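Local structure of BlEst2 (Bacillus licheniformis, 6WPX) at residues L153-Y158 with I468-V473; A175-Q180 with I414-G419; R412-R415 with K420-E423. The protein probably hydrolyses ester bonds as a lipase or esterase, and is in its propeptide form here, the form in which its C-terminal domain is autoinhibitory. All blocks are in the same frame, centred on the assembly; numbering follows the deposited sequence.

All three contacts meet on one five-stranded antiparallel sheet late in the chain. Contact 1 lays helix 152-157 against strand 462-473, and contact 2 sets helix 174-178 against strand 407-417 and the turn after it. Their centres are about 8 Å apart, and the hydroxyl of Tyr416 probably bonds to the carbonyl of Tyr158 between them. Contact 3 lies within the sheet, in the hairpin of strands 407-417 and 420-431, its centre about 10 Å from that of contact 2 and about 11 Å from that of contact 1. Along the chain, contacts 2 and 3 fall inside the loop closed by contact 1. Two short helices, with helix 163-169 between them, thus rest on the C-terminal sheet.

Contact 1 (L153-Y158 with I468-V473); sequences LADLAY and IRSIYV
Asp155 and Leu156 of helix 152-157 rest on Ile468 and Ser470 of strand 462-473, the short helix crossing the strand almost at a right angle (95°), with the axes 8.6 Å apart at closest approach. Asp155 and Ser470 are the nearest residues of the two backbones, with CA atoms 6.0 Å apart. The CB of each points toward the other segment. With CG anti to its own carbonyl carbon (chi1 -65°), Asp155 reaches off the helix and sets its carboxylate against the serine methylene, OD2 lying 3.4 Å from Ser470 CB. Both polar ends have partners at the start of helix 181-191: Asp155 OD2 is hydrogen-bonded to Thr181 OG1, and Ser470 OG accepts from the backbone N of Gly182. Toward Ile468 the contact is mainly apolar. There Leu156 CD1 meets Ile468 CD1 at 3.7 Å, the two chains touching methyl to methyl, while Ile468 CG2 lies 4.0 Å from Asp155 O. Phe219 and Tyr223 of helix 218-224 also pack on Leu156, which places this hydrophobic patch between two helices and the sheet. The contact therefore combines a small greasy seam with a buried polar one in which helix 152-157 and strand 462-473 both bind the beginning of a third helix. The N-terminal end of helix 181-191 would be expected to favour the negative charge of the buried Asp155, which also bonds to Thr181.

Contact 2 (A175-Q180 with I414-G419); sequences AVYSLQ and IRYENG
Tyr177 reaches from helix 174-178 into the corner formed by Tyr416 and the hairpin turn at Asn418 and Gly419. Its CG stands anti to the backbone N (chi1 -175°), which carries the ring straight out from the helix toward the end of strand 407-417. Gly419 CA comes over one face of this ring, 3.5 Å from the centroid and 18° off the normal, a close CH-pi contact. On the opposite face lies the side-chain amide of Gln180, NE2 sitting 3.4 Å above the ring plane and displaced toward the rim. That amide is fixed by a nearly straight bond from Gln180 NE2 to Tyr177 O (2.9 Å), made in the carbonyl plane on a lone pair, so the residue that covers the ring is tied to the backbone that bears it. At the ring edge, Tyr177 CE2 is 3.5 Å from Tyr416 CB. The rings form an offset edge-to-face pair, the edge of Tyr177 turned to the face of Tyr416, with centroids 5.9 Å apart and planes at 85°. Tyr416 is itself held at its far end, where OH bonds to Tyr158 O and Lys172 NZ, and Ile414 CG2 covers one face of its ring. Asn418 and Gly419 both have positive phi, as in a type I' turn. Replacing Tyr177 by an alanine would probably leave a gap between Gln180 and Gly419 and deprive Tyr416 of its edge-on partner. The strand's other side carries the Arg415 NH1 to Glu417 OE2 salt bridge (2.7 Å). Helix and hairpin are thus joined mainly by aromatic and CH-pi packing, with the polar phenol of Tyr416 satisfied by Tyr158 and Lys172.

Contact 3 (R412-R415 with K420-E423); sequences RSIR and KQAE
Arg415 faces both Ala422 and Glu423 in a classic beta bulge, set in the hairpin of strands 407-417 and 420-431 at the edge of the antiparallel sheet. The tight part is backbone. Arg415 and Glu423 form a hydrogen-bonded antiparallel pair, and the bond from Arg415 N to Glu423 O is short and almost straight (2.8 Å, 174°). In return, Arg415 O receives two donors, Ala422 N at 2.8 Å and Glu423 N at 3.0 Å, both in the carbonyl plane; the double acceptance follows from Ala422 and Glu423 both standing opposite Arg415. Ala422 supplies the extra residue by taking up a nearly helical psi (-35°), and the short segments run at 120° to each other instead of close to antiparallel. Packing is close beside these bonds too, where Ile414 CG2 touches Gln421 CG at 3.6 Å.

The side chains above the pair are looser. Arg415 bends at chi3 and brings its guanidinium back across the bulge, with the methyl of Ala422 over one face, CB 3.9 Å from NH2. Glu423 OE1 lies near the guanidinium plane, at its edge, but the salt bridge to NH2 is long and weak at 3.4 Å, and the carboxylate plane is turned well away from that of the guanidinium. The stronger mate of Arg415 is Glu417, and Lys443 offers Glu423 only another weak, distant ion pair. Ala422 is exposed and Glu423 partly so, which leaves this salt-bridge side near solvent; Gln421, on the Ile414 side, is exposed as well. Between the strands, Glu423 O, already bonded to Arg415 N, also receives a CA-H...O contact from Ile414, CA to O 3.4 Å.

Contact 1 (L153-Y158 with I468-V473)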
# COMPACT_ATOMS: atom_id res chain seq x y z
N LEU A 153 -1.55 -2.01 -2.67
CA LEU A 153 -0.53 -1.89 -3.71
C LEU A 153 0.48 -3.03 -3.57
O LEU A 153 0.96 -3.55 -4.57
CB LEU A 153 0.14 -0.52 -3.65
CG LEU A 153 -0.75 0.64 -4.15
CD1 LEU A 153 -0.13 1.99 -3.77
CD2 LEU A 153 -0.97 0.54 -5.69
N ALA A 154 0.78 -3.45 -2.30
CA ALA A 154 1.64 -4.61 -2.09
C ALA A 154 0.88 -5.85 -2.58
O ALA A 154 1.49 -6.71 -3.20
CB ALA A 154 2.03 -4.75 -0.62
N ASP A 155 -0.47 -5.93 -2.35
CA ASP A 155 -1.29 -7.05 -2.83
C ASP A 155 -1.19 -7.12 -4.33
O ASP A 155 -1.05 -8.21 -4.88
CB ASP A 155 -2.76 -6.89 -2.45
CG ASP A 155 -3.00 -6.93 -0.97
OD1 ASP A 155 -2.06 -7.28 -0.23
OD2 ASP A 155 -4.14 -6.67 -0.55
N LEU A 156 -1.25 -5.95 -4.98
CA LEU A 156 -1.12 -5.82 -6.43
C LEU A 156 0.24 -6.31 -6.91
O LEU A 156 0.27 -7.12 -7.84
CB LEU A 156 -1.38 -4.36 -6.90
CG LEU A 156 -1.16 -4.07 -8.39
CD1 LEU A 156 -2.16 -4.84 -9.28
CD2 LEU A 156 -1.24 -2.56 -8.67
N ALA A 157 1.34 -5.86 -6.28
CA ALA A 157 2.71 -6.24 -6.62
C ALA A 157 2.94 -7.77 -6.57
O ALA A 157 3.77 -8.29 -7.31
CB ALA A 157 3.69 -5.57 -5.67
N TYR A 158 2.28 -8.46 -5.65
CA TYR A 158 2.41 -9.90 -5.46
C TYR A 158 1.38 -10.72 -6.26
O TYR A 158 1.36 -11.94 -6.15
CB TYR A 158 2.35 -10.23 -3.96
CG TYR A 158 3.70 -10.02 -3.33
CD1 TYR A 158 4.14 -8.75 -2.98
CD2 TYR A 158 4.59 -11.09 -3.18
CE1 TYR A 158 5.42 -8.54 -2.47
CE2 TYR A 158 5.88 -10.88 -2.68
CZ TYR A 158 6.28 -9.61 -2.32
OH TYR A 158 7.53 -9.40 -1.81
N ILE A 468 -8.49 -8.74 -7.06
CA ILE A 468 -7.31 -9.30 -6.41
C ILE A 468 -7.61 -9.52 -4.93
O ILE A 468 -8.00 -8.58 -4.23
CB ILE A 468 -6.05 -8.42 -6.63
CG1 ILE A 468 -5.63 -8.46 -8.12
CG2 ILE A 468 -4.88 -8.87 -5.69
CD1 ILE A 468 -4.63 -7.49 -8.47
N ARG A 469 -7.41 -10.75 -4.46
CA ARG A 469 -7.59 -11.12 -3.06
C ARG A 469 -6.24 -11.55 -2.49
O ARG A 469 -5.48 -12.27 -3.15
CB ARG A 469 -8.61 -12.26 -2.92
CG ARG A 469 -10.02 -11.88 -3.37
CD ARG A 469 -10.94 -13.08 -3.30
NE ARG A 469 -11.21 -13.50 -1.92
CZ ARG A 469 -11.84 -14.62 -1.59
NH1 ARG A 469 -12.28 -15.45 -2.53
NH2 ARG A 469 -12.05 -14.91 -0.31
N SER A 470 -5.97 -11.10 -1.27
CA SER A 470 -4.77 -11.38 -0.50
C SER A 470 -5.18 -12.16 0.73
O SER A 470 -5.92 -11.65 1.56
CB SER A 470 -4.10 -10.07 -0.08
OG SER A 470 -2.92 -10.31 0.65
N ILE A 471 -4.71 -13.39 0.84
CA ILE A 471 -5.10 -14.29 1.94
C ILE A 471 -3.91 -14.94 2.58
O ILE A 471 -3.13 -15.59 1.90
CB ILE A 471 -6.15 -15.36 1.47
CG1 ILE A 471 -7.37 -14.71 0.77
CG2 ILE A 471 -6.61 -16.28 2.64
CD1 ILE A 471 -8.23 -15.61 -0.06
N TYR A 472 -3.80 -14.83 3.91
CA TYR A 472 -2.74 -15.54 4.60
C TYR A 472 -3.38 -16.73 5.28
O TYR A 472 -4.45 -16.59 5.87
CB TYR A 472 -2.01 -14.66 5.63
CG TYR A 472 -0.95 -15.41 6.40
CD1 TYR A 472 0.25 -15.77 5.79
CD2 TYR A 472 -1.15 -15.80 7.72
CE1 TYR A 472 1.22 -16.49 6.48
CE2 TYR A 472 -0.18 -16.49 8.43
CZ TYR A 472 1.01 -16.83 7.81
OH TYR A 472 1.96 -17.54 8.50
N VAL A 473 -2.75 -17.90 5.19
CA VAL A 473 -3.25 -19.12 5.82
C VAL A 473 -2.13 -19.63 6.72
O VAL A 473 -1.01 -19.86 6.23
CB VAL A 473 -3.75 -20.18 4.80
CG1 VAL A 473 -4.24 -21.45 5.49
CG2 VAL A 473 -4.86 -19.61 3.92

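Contact 2 (A175-Q180 with I414-G419)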
# COMPACT_ATOMS: atom_id res chain seq x y z
N ALA A 175 10.23 -7.15 3.05
CA ALA A 175 9.51 -5.95 3.51
C ALA A 175 8.22 -5.74 2.78
O ALA A 175 7.19 -5.66 3.44
CB ALA A 175 10.38 -4.70 3.43
N VAL A 176 8.24 -5.74 1.42
CA VAL A 176 7.03 -5.58 0.59
C VAL A 176 6.04 -6.73 0.83
O VAL A 176 4.84 -6.50 0.95
CB VAL A 176 7.36 -5.38 -0.93
CG1 VAL A 176 6.09 -5.10 -1.74
CG2 VAL A 176 8.37 -4.24 -1.12
N TYR A 177 6.56 -7.96 0.91
CA TYR A 177 5.81 -9.18 1.18
C TYR A 177 5.03 -9.03 2.48
O TYR A 177 3.87 -9.44 2.54
CB TYR A 177 6.79 -10.34 1.36
CG TYR A 177 6.16 -11.70 1.54
CD1 TYR A 177 5.91 -12.21 2.82
CD2 TYR A 177 5.90 -12.51 0.45
CE1 TYR A 177 5.38 -13.49 2.99
CE2 TYR A 177 5.36 -13.78 0.61
CZ TYR A 177 5.13 -14.28 1.88
OH TYR A 177 4.63 -15.55 1.97
N SER A 178 5.69 -8.50 3.55
CA SER A 178 5.07 -8.34 4.87
C SER A 178 3.97 -7.28 4.87
O SER A 178 3.21 -7.22 5.82
CB SER A 178 6.11 -8.04 5.95
OG SER A 178 6.61 -6.72 5.87
N LEU A 179 3.89 -6.45 3.81
CA LEU A 179 2.89 -5.39 3.67
C LEU A 179 1.58 -5.86 3.01
O LEU A 179 0.62 -5.09 2.98
CB LEU A 179 3.48 -4.18 2.93
CG LEU A 179 4.60 -3.43 3.68
CD1 LEU A 179 5.20 -2.37 2.81
CD2 LEU A 179 4.07 -2.80 4.96
N GLN A 180 1.53 -7.10 2.48
CA GLN A 180 0.29 -7.63 1.89
C GLN A 180 -0.81 -7.60 2.97
O GLN A 180 -0.53 -7.84 4.15
CB GLN A 180 0.48 -9.06 1.39
CG GLN A 180 1.40 -9.12 0.19
CD GLN A 180 1.74 -10.53 -0.18
OE1 GLN A 180 1.11 -11.16 -1.05
NE2 GLN A 180 2.77 -11.07 0.47
N ILE A 414 -1.22 -17.39 -6.93
CA ILE A 414 0.15 -17.66 -6.48
C ILE A 414 0.08 -17.92 -4.99
O ILE A 414 -0.55 -17.14 -4.26
CB ILE A 414 1.22 -16.56 -6.78
CG1 ILE A 414 1.26 -16.15 -8.26
CG2 ILE A 414 2.62 -17.03 -6.34
CD1 ILE A 414 1.94 -14.73 -8.53
N ARG A 415 0.72 -19.00 -4.54
CA ARG A 415 0.87 -19.31 -3.13
C ARG A 415 2.36 -19.21 -2.82
O ARG A 415 3.19 -19.83 -3.50
CB ARG A 415 0.29 -20.69 -2.76
CG ARG A 415 0.32 -20.93 -1.25
CD ARG A 415 -0.14 -22.32 -0.87
NE ARG A 415 0.56 -23.37 -1.62
CZ ARG A 415 1.68 -23.95 -1.21
NH1 ARG A 415 2.24 -23.60 -0.07
NH2 ARG A 415 2.25 -24.89 -1.96
N TYR A 416 2.70 -18.38 -1.85
CA TYR A 416 4.05 -18.11 -1.37
C TYR A 416 4.23 -18.75 -0.00
O TYR A 416 3.27 -18.87 0.75
CB TYR A 416 4.30 -16.60 -1.20
CG TYR A 416 4.11 -15.76 -2.44
CD1 TYR A 416 2.86 -15.24 -2.77
CD2 TYR A 416 5.19 -15.44 -3.26
CE1 TYR A 416 2.69 -14.43 -3.89
CE2 TYR A 416 5.02 -14.69 -4.42
CZ TYR A 416 3.77 -14.15 -4.71
OH TYR A 416 3.59 -13.36 -5.83
N GLU A 417 5.47 -19.14 0.31
CA GLU A 417 5.88 -19.72 1.59
C GLU A 417 7.15 -19.03 1.99
O GLU A 417 8.10 -19.03 1.21
CB GLU A 417 6.21 -21.21 1.44
CG GLU A 417 5.03 -22.14 1.52
CD GLU A 417 5.46 -23.59 1.35
OE1 GLU A 417 6.50 -23.98 1.92
OE2 GLU A 417 4.74 -24.34 0.66
N ASN A 418 7.16 -18.39 3.17
CA ASN A 418 8.32 -17.68 3.70
C ASN A 418 8.94 -16.69 2.69
O ASN A 418 10.16 -16.64 2.55
CB ASN A 418 9.36 -18.67 4.27
CG ASN A 418 8.78 -19.69 5.22
OD1 ASN A 418 8.42 -19.38 6.36
ND2 ASN A 418 8.67 -20.93 4.76
N GLY A 419 8.09 -15.95 1.98
CA GLY A 419 8.52 -14.94 1.02
C GLY A 419 8.85 -15.42 -0.37
O GLY A 419 9.18 -14.60 -1.24

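Contact 3 (R412-R415 with K420-E423)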
# COMPACT_ATOMS: atom_id res chain seq x y z
N ARG A 412 -6.46 -17.00 -11.52
CA ARG A 412 -5.00 -17.08 -11.57
C ARG A 412 -4.56 -16.88 -10.12
O ARG A 412 -5.10 -16.00 -9.45
CB ARG A 412 -4.39 -16.00 -12.46
CG ARG A 412 -4.43 -16.36 -13.94
CD ARG A 412 -4.20 -15.16 -14.84
NE ARG A 412 -4.64 -15.49 -16.19
CZ ARG A 412 -3.84 -15.94 -17.15
NH1 ARG A 412 -4.34 -16.29 -18.33
NH2 ARG A 412 -2.54 -16.06 -16.94
N SER A 413 -3.68 -17.74 -9.62
CA SER A 413 -3.26 -17.61 -8.23
C SER A 413 -1.78 -17.93 -8.02
O SER A 413 -1.15 -18.60 -8.85
CB SER A 413 -4.14 -18.46 -7.32
OG SER A 413 -4.00 -19.82 -7.69
N ILE A 414 -1.22 -17.39 -6.93
CA ILE A 414 0.15 -17.66 -6.48
C ILE A 414 0.08 -17.92 -4.99
O ILE A 414 -0.55 -17.14 -4.26
CB ILE A 414 1.22 -16.56 -6.78
CG1 ILE A 414 1.26 -16.15 -8.26
CG2 ILE A 414 2.62 -17.03 -6.34
CD1 ILE A 414 1.94 -14.73 -8.53
N ARG A 415 0.72 -19.00 -4.54
CA ARG A 415 0.87 -19.31 -3.13
C ARG A 415 2.36 -19.21 -2.82
O ARG A 415 3.19 -19.83 -3.50
CB ARG A 415 0.29 -20.69 -2.76
CG ARG A 415 0.32 -20.93 -1.25
CD ARG A 415 -0.14 -22.32 -0.87
NE ARG A 415 0.56 -23.37 -1.62
CZ ARG A 415 1.68 -23.95 -1.21
NH1 ARG A 415 2.24 -23.60 -0.07
NH2 ARG A 415 2.25 -24.89 -1.96
N LYS A 420 8.79 -16.74 -0.61
CA LYS A 420 9.12 -17.30 -1.90
C LYS A 420 7.93 -18.00 -2.53
O LYS A 420 7.17 -18.67 -1.84
CB LYS A 420 10.29 -18.29 -1.80
CG LYS A 420 11.60 -17.65 -1.34
CD LYS A 420 12.70 -18.66 -1.26
CE LYS A 420 13.88 -18.07 -0.52
NZ LYS A 420 15.03 -19.01 -0.44
N GLN A 421 7.79 -17.84 -3.84
CA GLN A 421 6.74 -18.48 -4.63
C GLN A 421 6.89 -20.00 -4.46
O GLN A 421 7.98 -20.55 -4.66
CB GLN A 421 6.90 -18.08 -6.11
CG GLN A 421 5.79 -18.60 -7.01
CD GLN A 421 5.87 -18.00 -8.38
OE1 GLN A 421 5.91 -16.78 -8.53
NE2 GLN A 421 5.89 -18.83 -9.40
N ALA A 422 5.79 -20.65 -4.06
CA ALA A 422 5.77 -22.10 -3.88
C ALA A 422 4.90 -22.78 -4.94
O ALA A 422 5.21 -23.88 -5.35
CB ALA A 422 5.27 -22.45 -2.48
N GLU A 423 3.81 -22.13 -5.36
CA GLU A 423 2.87 -22.72 -6.33
C GLU A 423 2.13 -21.64 -7.10
O GLU A 423 1.73 -20.64 -6.52
CB GLU A 423 1.91 -23.68 -5.60
CG GLU A 423 0.77 -24.26 -6.42
CD GLU A 423 0.05 -25.44 -5.80
OE1 GLU A 423 0.41 -25.86 -4.68
OE2 GLU A 423 -0.87 -25.98 -6.46